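Long-range contacts in cytochrome P450 RhF (Acinetobacter radioresistens, PDB 6RO8), which probably acts as a heme-dependent monooxygenase with peroxygenase activity, the present chain being the heme domain of a longer protein that also carries a 2Fe-2S domain: residues T67-D71 against D351-F355; G108-L113 against N258-M263; F193-H197 against V217-Y223. The contacts are given in a common frame with arbitrary orientation. Residue numbers count along the deposited sequence, not the author numbering.

Contact 1 (T67-D71 against D351-F355); sequences TRYED and DELHF
A tyrosine and a histidine ring lie almost flat on one another: Tyr69 and His354 stack face to face, centroids 3.7 Å apart and planes at 14°, with Tyr69 CE2 3.4 Å from His354 CE1. Both side chains take chi1 t, with chi2 near 90°. Phe355 (chi1 m) joins them in an offset edge-to-face pair with Tyr69, centroids 5.6 Å apart and planes at 87°. Arg68 is the extended N-cap (phi/psi -100/154) of helix 69-77, whose first backbone amide meets an acidic side chain: Tyr69 N donates to Asp351 OD2 over 2.6 Å, nearly linearly. These two residues have the closest CA atoms, 5.8 Å apart. Asp351 OD1 accepts Leu353 N at 3.0 Å in an Asx turn, and Asp351 O accepts His354 N at 2.8 Å and Phe355 N at 3.0 Å, so the aspartate shapes its own loop while holding the helix start. Leu353 CD1 covers a face of the Arg68 guanidinium, whose NH2 binds Arg50 O. Tyr69 OH bonds to Glu370 O and His354 NE2 to Glu370 OE1. With Phe355 in cation-pi contact with Arg312 of the ExxR helix, the contact joins the P450 B helix to the loop leading toward the meander.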
loop_
_atom_site.group_PDB
_atom_site.type_symbol
_atom_site.label_atom_id
_atom_site.label_comp_id
_atom_site.label_asym_id
_atom_site.label_seq_id
_atom_site.Cartn_x
_atom_site.Cartn_y
_atom_site.Cartn_z
ATOM N N THR A 67 -14.715 2.728 10.704
ATOM C CA THR A 67 -13.789 3.747 11.186
ATOM C C THR A 67 -13.026 3.370 12.445
ATOM O O THR A 67 -11.985 3.977 12.706
ATOM C CB THR A 67 -14.530 5.064 11.454
ATOM O OG1 THR A 67 -15.409 4.899 12.571
ATOM C CG2 THR A 67 -15.320 5.522 10.208
ATOM N N ARG A 68 -13.487 2.382 13.212
ATOM C CA ARG A 68 -12.925 2.073 14.521
ATOM C C ARG A 68 -11.959 0.896 14.488
ATOM O O ARG A 68 -12.078 -0.006 13.656
ATOM C CB ARG A 68 -14.036 1.769 15.518
ATOM C CG ARG A 68 -14.711 3.016 16.022
ATOM C CD ARG A 68 -15.599 2.704 17.177
ATOM N NE ARG A 68 -16.080 3.940 17.761
ATOM C CZ ARG A 68 -16.997 3.998 18.713
ATOM N NH1 ARG A 68 -17.529 2.877 19.174
ATOM N NH2 ARG A 68 -17.389 5.172 19.187
ATOM N N TYR A 69 -11.036 0.888 15.459
ATOM C CA TYR A 69 -9.975 -0.116 15.486
ATOM C C TYR A 69 -10.538 -1.525 15.670
ATOM O O TYR A 69 -10.183 -2.448 14.927
ATOM C CB TYR A 69 -8.958 0.217 16.583
ATOM C CG TYR A 69 -7.835 -0.804 16.680
ATOM C CD1 TYR A 69 -6.672 -0.664 15.933
ATOM C CD2 TYR A 69 -7.954 -1.924 17.495
ATOM C CE1 TYR A 69 -5.671 -1.592 16.004
ATOM C CE2 TYR A 69 -6.953 -2.863 17.566
ATOM C CZ TYR A 69 -5.810 -2.687 16.829
ATOM O OH TYR A 69 -4.804 -3.628 16.904
ATOM N N GLU A 70 -11.420 -1.718 16.652
ATOM C CA GLU A 70 -11.924 -3.065 16.906
ATOM C C GLU A 70 -12.764 -3.590 15.740
ATOM O O GLU A 70 -12.646 -4.764 15.373
ATOM C CB GLU A 70 -12.722 -3.099 18.206
ATOM C CG GLU A 70 -11.883 -3.074 19.479
ATOM C CD GLU A 70 -10.825 -4.182 19.550
ATOM O OE1 GLU A 70 -10.997 -5.244 18.909
ATOM O OE2 GLU A 70 -9.812 -3.988 20.262
ATOM N N ASP A 71 -13.608 -2.744 15.136
ATOM C CA ASP A 71 -14.408 -3.191 13.996
ATOM C C ASP A 71 -13.518 -3.608 12.832
ATOM O O ASP A 71 -13.703 -4.689 12.253
ATOM C CB ASP A 71 -15.370 -2.095 13.525
ATOM C CG ASP A 71 -16.338 -1.635 14.596
ATOM O OD1 ASP A 71 -16.758 -2.466 15.432
ATOM O OD2 ASP A 71 -16.688 -0.427 14.581
ATOM N N ASP A 351 -7.684 5.571 16.324
ATOM C CA ASP A 351 -8.799 5.301 17.222
ATOM C C ASP A 351 -8.362 5.559 18.661
ATOM O O ASP A 351 -7.552 4.809 19.229
ATOM C CB ASP A 351 -9.289 3.866 17.038
ATOM C CG ASP A 351 -10.639 3.608 17.708
ATOM O OD1 ASP A 351 -11.090 4.456 18.514
ATOM O OD2 ASP A 351 -11.240 2.543 17.445
ATOM N N GLU A 352 -8.901 6.630 19.249
ATOM C CA GLU A 352 -8.573 6.968 20.622
ATOM C C GLU A 352 -8.892 5.829 21.576
ATOM O O GLU A 352 -8.261 5.722 22.632
ATOM C CB GLU A 352 -9.319 8.233 21.028
ATOM C CG GLU A 352 -8.700 8.958 22.199
ATOM C CD GLU A 352 -7.218 9.196 22.026
ATOM O OE1 GLU A 352 -6.808 9.675 20.945
ATOM O OE2 GLU A 352 -6.465 8.910 22.977
ATOM N N LEU A 353 -9.827 4.950 21.206
ATOM C CA LEU A 353 -10.161 3.806 22.042
ATOM C C LEU A 353 -9.024 2.799 22.131
ATOM O O LEU A 353 -9.056 1.936 23.011
ATOM C CB LEU A 353 -11.417 3.114 21.506
ATOM C CG LEU A 353 -12.651 4.013 21.470
ATOM C CD1 LEU A 353 -13.774 3.417 20.628
ATOM C CD2 LEU A 353 -13.118 4.268 22.879
ATOM N N HIS A 354 -8.024 2.878 21.253
ATOM C CA HIS A 354 -6.973 1.866 21.285
ATOM C C HIS A 354 -5.564 2.440 21.409
ATOM O O HIS A 354 -4.654 1.762 21.897
ATOM C CB HIS A 354 -7.050 0.990 20.040
ATOM C CG HIS A 354 -6.162 -0.204 20.106
ATOM N ND1 HIS A 354 -6.556 -1.394 20.677
ATOM C CD2 HIS A 354 -4.889 -0.389 19.684
ATOM C CE1 HIS A 354 -5.567 -2.266 20.591
ATOM N NE2 HIS A 354 -4.544 -1.680 19.995
ATOM N N PHE A 355 -5.374 3.669 20.946
ATOM C CA PHE A 355 -4.090 4.356 20.990
ATOM C C PHE A 355 -4.300 5.650 21.758
ATOM O O PHE A 355 -5.063 6.522 21.316
ATOM C CB PHE A 355 -3.564 4.634 19.584
ATOM C CG PHE A 355 -3.340 3.404 18.782
ATOM C CD1 PHE A 355 -2.192 2.651 18.963
ATOM C CD2 PHE A 355 -4.277 2.987 17.845
ATOM C CE1 PHE A 355 -1.966 1.500 18.230
ATOM C CE2 PHE A 355 -4.060 1.831 17.086
ATOM C CZ PHE A 355 -2.896 1.081 17.286
#

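Contact 2 (G108-L113 against N258-M263); sequences GMNRTL and NYLHSM. With HEM (protoporphyrin IX containing Fe), chain B.
Two hydrogen bonds fasten the backbone of the loop to helix side chains: Asn258 ND2 donates to Gly108 O at 2.8 Å, and Asn110 N donates to Ser262 OG at 3.0 Å, almost straight. This is the P450 B-C loop lying along the long distal-side helix, here residues 258-263 of helix 257-270. The loop has no regular structure; Asn110 (-130/-127) and Thr112 (-112/-122) have unusual phi/psi values. Its CA atoms come within 5.0 Å of the helix twice, Met109 to Ser262 and Thr112 to Met263. Asn258 and Ser262 sit one turn apart, Asn258 chi1 t and Ser262 chi1 m, and both point their CB toward the loop. Met109 (t, p, t) brings CE to 3.8 Å from Ser262 CB, and Thr112 CG2 lies 3.5 Å from Met263 N. The edge of the Tyr259 ring meets the loop backbone, CE1 3.4 Å from Thr112 C. The Arg111 side chain leads away, NE bonding to Asn115 O and NH2 forming a salt bridge with Asp117. Leu113 belongs to the heme pocket, next to heme-binding Arg126, so the loop passes from helix surface to cofactor within six residues. Leu113 CD1 rests 3.5 Å from Met263 CE.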
loop_
_atom_site.group_PDB
_atom_site.type_symbol
_atom_site.label_atom_id
_atom_site.label_comp_id
_atom_site.label_asym_id
_atom_site.label_seq_id
_atom_site.Cartn_x
_atom_site.Cartn_y
_atom_site.Cartn_z
ATOM N N GLY A 108 -6.796 -10.066 -18.372
ATOM C CA GLY A 108 -7.386 -11.182 -17.663
ATOM C C GLY A 108 -7.063 -11.214 -16.190
ATOM O O GLY A 108 -6.917 -12.289 -15.600
ATOM N N MET A 109 -6.953 -10.045 -15.582
ATOM C CA MET A 109 -6.597 -9.979 -14.172
ATOM C C MET A 109 -7.702 -10.586 -13.326
ATOM O O MET A 109 -8.843 -10.128 -13.376
ATOM C CB MET A 109 -6.369 -8.532 -13.766
ATOM C CG MET A 109 -6.187 -8.354 -12.302
ATOM S SD MET A 109 -4.477 -8.520 -11.853
ATOM C CE MET A 109 -4.701 -9.088 -10.179
ATOM N N ASN A 110 -7.370 -11.617 -12.531
ATOM C CA ASN A 110 -8.327 -12.248 -11.653
ATOM C C ASN A 110 -7.705 -12.323 -10.266
ATOM O O ASN A 110 -7.271 -11.297 -9.751
ATOM C CB ASN A 110 -8.793 -13.588 -12.195
ATOM C CG ASN A 110 -10.074 -14.069 -11.537
ATOM O OD1 ASN A 110 -10.916 -13.272 -11.116
ATOM N ND2 ASN A 110 -10.225 -15.382 -11.438
ATOM N N ARG A 111 -7.654 -13.493 -9.651
ATOM C CA ARG A 111 -7.171 -13.615 -8.286
ATOM C C ARG A 111 -5.655 -13.753 -8.214
ATOM O O ARG A 111 -5.037 -14.480 -8.999
ATOM C CB ARG A 111 -7.814 -14.825 -7.622
ATOM C CG ARG A 111 -9.278 -14.901 -7.869
ATOM C CD ARG A 111 -9.949 -13.628 -7.414
ATOM N NE ARG A 111 -10.648 -13.858 -6.162
ATOM C CZ ARG A 111 -11.852 -14.403 -6.087
ATOM N NH1 ARG A 111 -12.488 -14.762 -7.192
ATOM N NH2 ARG A 111 -12.418 -14.587 -4.905
ATOM N N THR A 112 -5.067 -13.059 -7.245
ATOM C CA THR A 112 -3.667 -13.225 -6.894
ATOM C C THR A 112 -3.594 -13.856 -5.517
ATOM O O THR A 112 -4.141 -14.939 -5.293
ATOM C CB THR A 112 -2.947 -11.883 -6.893
ATOM O OG1 THR A 112 -3.641 -10.987 -6.009
ATOM C CG2 THR A 112 -2.928 -11.295 -8.292
ATOM N N LEU A 113 -2.935 -13.183 -4.584
ATOM C CA LEU A 113 -2.989 -13.570 -3.182
ATOM C C LEU A 113 -3.895 -12.661 -2.374
ATOM O O LEU A 113 -4.738 -13.149 -1.613
ATOM C CB LEU A 113 -1.584 -13.564 -2.571
ATOM C CG LEU A 113 -0.713 -14.786 -2.855
ATOM C CD1 LEU A 113 0.613 -14.666 -2.127
ATOM C CD2 LEU A 113 -1.432 -16.054 -2.443
ATOM N N ASN A 258 -3.234 -18.446 -14.632
ATOM C CA ASN A 258 -3.777 -17.096 -14.509
ATOM C C ASN A 258 -3.243 -16.408 -13.269
ATOM O O ASN A 258 -2.950 -15.207 -13.293
ATOM C CB ASN A 258 -5.297 -17.101 -14.448
ATOM C CG ASN A 258 -5.848 -15.715 -14.189
ATOM O OD1 ASN A 258 -6.051 -15.307 -13.027
ATOM N ND2 ASN A 258 -6.067 -14.967 -15.260
ATOM N N TYR A 259 -3.136 -17.146 -12.162
ATOM C CA TYR A 259 -2.537 -16.551 -10.978
ATOM C C TYR A 259 -1.138 -16.050 -11.290
ATOM O O TYR A 259 -0.733 -14.987 -10.812
ATOM C CB TYR A 259 -2.498 -17.540 -9.815
ATOM C CG TYR A 259 -1.534 -17.064 -8.763
ATOM C CD1 TYR A 259 -1.896 -16.062 -7.864
ATOM C CD2 TYR A 259 -0.236 -17.570 -8.705
ATOM C CE1 TYR A 259 -0.999 -15.609 -6.917
ATOM C CE2 TYR A 259 0.660 -17.124 -7.783
ATOM C CZ TYR A 259 0.286 -16.146 -6.885
ATOM O OH TYR A 259 1.216 -15.721 -5.969
ATOM N N LEU A 260 -0.385 -16.796 -12.098
ATOM C CA LEU A 260 0.957 -16.345 -12.452
ATOM C C LEU A 260 0.903 -15.008 -13.170
ATOM O O LEU A 260 1.618 -14.065 -12.807
ATOM C CB LEU A 260 1.658 -17.397 -13.311
ATOM C CG LEU A 260 2.388 -18.506 -12.554
ATOM C CD1 LEU A 260 1.460 -19.272 -11.619
ATOM C CD2 LEU A 260 3.061 -19.447 -13.552
ATOM N N HIS A 261 0.033 -14.898 -14.166
ATOM C CA HIS A 261 -0.040 -13.667 -14.934
ATOM C C HIS A 261 -0.635 -12.540 -14.101
ATOM O O HIS A 261 -0.135 -11.407 -14.134
ATOM C CB HIS A 261 -0.855 -13.914 -16.200
ATOM C CG HIS A 261 -0.698 -12.852 -17.238
ATOM N ND1 HIS A 261 -1.090 -13.033 -18.548
ATOM C CD2 HIS A 261 -0.201 -11.596 -17.161
ATOM C CE1 HIS A 261 -0.842 -11.931 -19.231
ATOM N NE2 HIS A 261 -0.305 -11.043 -18.413
ATOM N N SER A 262 -1.684 -12.839 -13.330
ATOM C CA SER A 262 -2.300 -11.816 -12.492
ATOM C C SER A 262 -1.340 -11.345 -11.399
ATOM O O SER A 262 -1.179 -10.136 -11.177
ATOM C CB SER A 262 -3.609 -12.347 -11.896
ATOM O OG SER A 262 -4.570 -12.633 -12.919
ATOM N N MET A 263 -0.672 -12.283 -10.717
ATOM C CA MET A 263 0.250 -11.886 -9.659
ATOM C C MET A 263 1.422 -11.095 -10.225
ATOM O O MET A 263 1.859 -10.111 -9.624
ATOM C CB MET A 263 0.734 -13.111 -8.875
ATOM C CG MET A 263 1.592 -12.783 -7.637
ATOM S SD MET A 263 0.715 -11.775 -6.415
ATOM C CE MET A 263 1.151 -12.585 -4.889
HETATM C CHA HEM B . -0.972 -7.826 1.681
HETATM C CHB HEM B . 0.128 -3.254 2.937
HETATM C CHC HEM B . 4.641 -3.748 1.159
HETATM C CHD HEM B . 3.338 -8.127 -0.494
HETATM C C1A HEM B . -1.089 -6.541 2.165
HETATM C C2A HEM B . -2.269 -5.929 2.749
HETATM C C3A HEM B . -1.968 -4.681 3.091
HETATM C C4A HEM B . -0.581 -4.428 2.736
HETATM C CMA HEM B . -2.947 -3.687 3.749
HETATM C CAA HEM B . -3.644 -6.605 2.959
HETATM C CBA HEM B . -3.695 -7.065 4.402
HETATM C CGA HEM B . -4.962 -7.819 4.699
HETATM O O1A HEM B . -5.818 -7.955 3.790
HETATM O O2A HEM B . -5.104 -8.284 5.855
HETATM C C1B HEM B . 1.453 -3.024 2.652
HETATM C C2B HEM B . 2.217 -1.866 3.075
HETATM C C3B HEM B . 3.468 -1.992 2.569
HETATM C C4B HEM B . 3.532 -3.240 1.819
HETATM C CMB HEM B . 1.628 -0.723 3.945
HETATM C CAB HEM B . 4.699 -1.069 2.724
HETATM C CBB HEM B . 4.794 -0.045 3.573
HETATM C C1C HEM B . 4.692 -4.981 0.548
HETATM C C2C HEM B . 5.811 -5.575 -0.164
HETATM C C3C HEM B . 5.419 -6.792 -0.607
HETATM C C4C HEM B . 4.060 -7.000 -0.193
HETATM C CMC HEM B . 7.181 -4.886 -0.340
HETATM C CAC HEM B . 6.164 -7.886 -1.420
HETATM C CBC HEM B . 7.414 -7.732 -1.861
HETATM C C1D HEM B . 2.063 -8.426 -0.082
HETATM C C2D HEM B . 1.339 -9.636 -0.392
HETATM C C3D HEM B . 0.158 -9.566 0.211
HETATM C C4D HEM B . 0.081 -8.300 0.931
HETATM C CMD HEM B . 1.830 -10.809 -1.268
HETATM C CAD HEM B . -0.935 -10.655 0.109
HETATM C CBD HEM B . -0.780 -11.727 1.178
HETATM C CGD HEM B . -2.090 -12.468 1.326
HETATM O O1D HEM B . -3.044 -12.137 0.591
HETATM O O2D HEM B . -2.198 -13.384 2.179
HETATM N NA HEM B . -0.090 -5.590 2.163
HETATM N NB HEM B . 2.284 -3.834 1.892
HETATM N NC HEM B . 3.645 -5.886 0.501
HETATM N ND HEM B . 1.266 -7.634 0.731
HETATM FE FE HEM B . 1.812 -5.739 1.314
HETATM O O HOH W 1 0.895 -5.029 -0.675
#

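Contact 3 (F193-H197 against V217-Y223); sequences FAVAH and VGQFWEY
Helices F and G, which in P450s cover the distal side of the substrate pocket, pack here through an aromatic cluster. Residues 193-197 of helix 187-202 cross residues 217-223 of helix 207-233 with segment axes 9.1 Å apart at closest approach and N-to-C directions at 122° (signed crossing angle -122°). The closest CA atoms are Ala196 to Val217 at 5.7 Å and Phe193 to Phe220 at 5.8 Å, and no hydrogen bond crosses the interface. Phe193 (chi1 m, near -90°) points its CB toward helix 207-233 and lies alongside Phe220 (chi1 t). The two rings are nearly parallel, at 14°, but slid apart with centroids 4.8 Å apart, so they barely overlap. Each ring receives a CH-pi contact from the other residue instead: Phe193 CB stands 3.8 Å from the Phe220 ring centroid, and Phe220 CA 3.7 Å from the Phe193 ring centroid. Phe193 CE2 reaches Tyr223 CB at 3.5 Å, while Phe193 CE1 lies 3.8 Å from Gln219 CB. At the other end Val217 CG2 touches Ala196 O at 3.4 Å, and Phe220 CE2 touches His197 CB at 3.8 Å. The His197 side chain comes within about 6 Å of the free histidine ligand, between nearest atoms. Helix 257-270 packs against both helices: His197 and Phe220 both touch its Val269, Phe220 also meets Met265, and Trp221, whose CB points away from helix 187-202, stacks on His261.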
loop_
_atom_site.group_PDB
_atom_site.type_symbol
_atom_site.label_atom_id
_atom_site.label_comp_id
_atom_site.label_asym_id
_atom_site.label_seq_id
_atom_site.Cartn_x
_atom_site.Cartn_y
_atom_site.Cartn_z
ATOM N N PHE A 193 3.326 2.514 -15.535
ATOM C CA PHE A 193 2.545 1.290 -15.377
ATOM C C PHE A 193 1.888 1.224 -13.998
ATOM O O PHE A 193 0.701 0.886 -13.880
ATOM C CB PHE A 193 3.440 0.068 -15.583
ATOM C CG PHE A 193 3.510 -0.408 -17.006
ATOM C CD1 PHE A 193 2.662 0.106 -17.969
ATOM C CD2 PHE A 193 4.432 -1.373 -17.381
ATOM C CE1 PHE A 193 2.727 -0.340 -19.280
ATOM C CE2 PHE A 193 4.498 -1.821 -18.693
ATOM C CZ PHE A 193 3.645 -1.301 -19.641
ATOM N N ALA A 194 2.644 1.549 -12.946
ATOM C CA ALA A 194 2.100 1.480 -11.595
ATOM C C ALA A 194 1.045 2.552 -11.364
ATOM O O ALA A 194 0.030 2.302 -10.699
ATOM C CB ALA A 194 3.219 1.619 -10.570
ATOM N N VAL A 195 1.274 3.760 -11.888
ATOM C CA VAL A 195 0.262 4.803 -11.781
ATOM C C VAL A 195 -1.025 4.352 -12.452
ATOM O O VAL A 195 -2.118 4.463 -11.878
ATOM C CB VAL A 195 0.772 6.122 -12.380
ATOM C CG1 VAL A 195 -0.333 7.172 -12.320
ATOM C CG2 VAL A 195 2.009 6.593 -11.627
ATOM N N ALA A 196 -0.912 3.812 -13.670
ATOM C CA ALA A 196 -2.113 3.414 -14.398
ATOM C C ALA A 196 -2.871 2.347 -13.633
ATOM O O ALA A 196 -4.103 2.394 -13.545
ATOM C CB ALA A 196 -1.771 2.922 -15.803
ATOM N N HIS A 197 -2.149 1.404 -13.026
ATOM C CA HIS A 197 -2.833 0.360 -12.274
ATOM C C HIS A 197 -3.526 0.911 -11.026
ATOM O O HIS A 197 -4.635 0.475 -10.687
ATOM C CB HIS A 197 -1.853 -0.740 -11.909
ATOM C CG HIS A 197 -2.421 -1.737 -10.960
ATOM N ND1 HIS A 197 -1.873 -1.979 -9.719
ATOM C CD2 HIS A 197 -3.515 -2.530 -11.055
ATOM C CE1 HIS A 197 -2.597 -2.893 -9.096
ATOM N NE2 HIS A 197 -3.597 -3.244 -9.887
ATOM N N VAL A 217 -3.095 0.302 -18.443
ATOM C CA VAL A 217 -3.386 -0.956 -17.763
ATOM C C VAL A 217 -3.265 -2.127 -18.736
ATOM O O VAL A 217 -2.666 -3.163 -18.415
ATOM C CB VAL A 217 -4.783 -0.879 -17.113
ATOM C CG1 VAL A 217 -5.290 -2.257 -16.719
ATOM C CG2 VAL A 217 -4.745 0.047 -15.908
ATOM N N GLY A 218 -3.820 -1.979 -19.942
ATOM C CA GLY A 218 -3.742 -3.056 -20.914
ATOM C C GLY A 218 -2.310 -3.405 -21.269
ATOM O O GLY A 218 -1.914 -4.575 -21.249
ATOM N N GLN A 219 -1.509 -2.389 -21.596
ATOM C CA GLN A 219 -0.107 -2.631 -21.910
ATOM C C GLN A 219 0.613 -3.280 -20.739
ATOM O O GLN A 219 1.373 -4.237 -20.921
ATOM C CB GLN A 219 0.566 -1.325 -22.298
ATOM C CG GLN A 219 -0.071 -0.657 -23.495
ATOM C CD GLN A 219 0.575 0.670 -23.795
ATOM O OE1 GLN A 219 1.584 1.025 -23.184
ATOM N NE2 GLN A 219 -0.006 1.420 -24.721
ATOM N N PHE A 220 0.381 -2.770 -19.530
ATOM C CA PHE A 220 0.894 -3.397 -18.314
ATOM C C PHE A 220 0.617 -4.899 -18.303
ATOM O O PHE A 220 1.513 -5.705 -18.043
ATOM C CB PHE A 220 0.261 -2.711 -17.095
ATOM C CG PHE A 220 0.993 -2.940 -15.803
ATOM C CD1 PHE A 220 2.196 -3.636 -15.775
ATOM C CD2 PHE A 220 0.462 -2.464 -14.608
ATOM C CE1 PHE A 220 2.854 -3.841 -14.581
ATOM C CE2 PHE A 220 1.113 -2.658 -13.427
ATOM C CZ PHE A 220 2.312 -3.351 -13.411
ATOM N N TRP A 221 -0.624 -5.291 -18.577
ATOM C CA TRP A 221 -0.956 -6.708 -18.668
ATOM C C TRP A 221 -0.115 -7.399 -19.734
ATOM O O TRP A 221 0.466 -8.463 -19.493
ATOM C CB TRP A 221 -2.447 -6.879 -18.976
ATOM C CG TRP A 221 -2.885 -8.309 -19.009
ATOM C CD1 TRP A 221 -3.110 -9.077 -20.115
ATOM C CD2 TRP A 221 -3.146 -9.148 -17.880
ATOM N NE1 TRP A 221 -3.496 -10.343 -19.743
ATOM C CE2 TRP A 221 -3.526 -10.413 -18.376
ATOM C CE3 TRP A 221 -3.098 -8.953 -16.500
ATOM C CZ2 TRP A 221 -3.851 -11.476 -17.542
ATOM C CZ3 TRP A 221 -3.418 -10.011 -15.670
ATOM C CH2 TRP A 221 -3.790 -11.258 -16.195
ATOM N N GLU A 222 -0.048 -6.807 -20.926
ATOM C CA GLU A 222 0.736 -7.398 -21.999
ATOM C C GLU A 222 2.202 -7.501 -21.621
ATOM O O GLU A 222 2.839 -8.531 -21.870
ATOM C CB GLU A 222 0.577 -6.577 -23.266
ATOM C CG GLU A 222 1.125 -7.244 -24.485
ATOM C CD GLU A 222 0.689 -6.528 -25.734
ATOM O OE1 GLU A 222 0.841 -5.289 -25.770
ATOM O OE2 GLU A 222 0.190 -7.192 -26.671
ATOM N N TYR A 223 2.752 -6.446 -21.017
ATOM C CA TYR A 223 4.147 -6.469 -20.587
ATOM C C TYR A 223 4.422 -7.646 -19.646
ATOM O O TYR A 223 5.348 -8.434 -19.873
ATOM C CB TYR A 223 4.515 -5.141 -19.912
ATOM C CG TYR A 223 5.938 -5.113 -19.380
ATOM C CD1 TYR A 223 7.020 -4.881 -20.231
ATOM C CD2 TYR A 223 6.198 -5.322 -18.028
ATOM C CE1 TYR A 223 8.318 -4.857 -19.753
ATOM C CE2 TYR A 223 7.503 -5.303 -17.535
ATOM C CZ TYR A 223 8.554 -5.071 -18.406
ATOM O OH TYR A 223 9.847 -5.046 -17.942
#

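Overall arrangement
From the N terminus, the chain supplies 67-71, then 108-113, then runs through both halves of contact 3 before reaching 258-263 and finally 351-355. The three loops are nested: contact 3 closes a short, mostly helical hairpin of helices 187-202 and 207-233, contact 2 encloses it by joining the B-C loop to helix 257-270, and contact 1 spans both. Contacts 2 and 3 lie on the same side of the chain's centre and touch, His261 NE2 probably donating to Trp221 O at 2.9 Å and the Trp221 ring lying against Gly108 and Met109. Contact 1 stands apart, about 33 Å from contact 2 between centres, tying the start of helix 69-77 to the loop after helix 345-349.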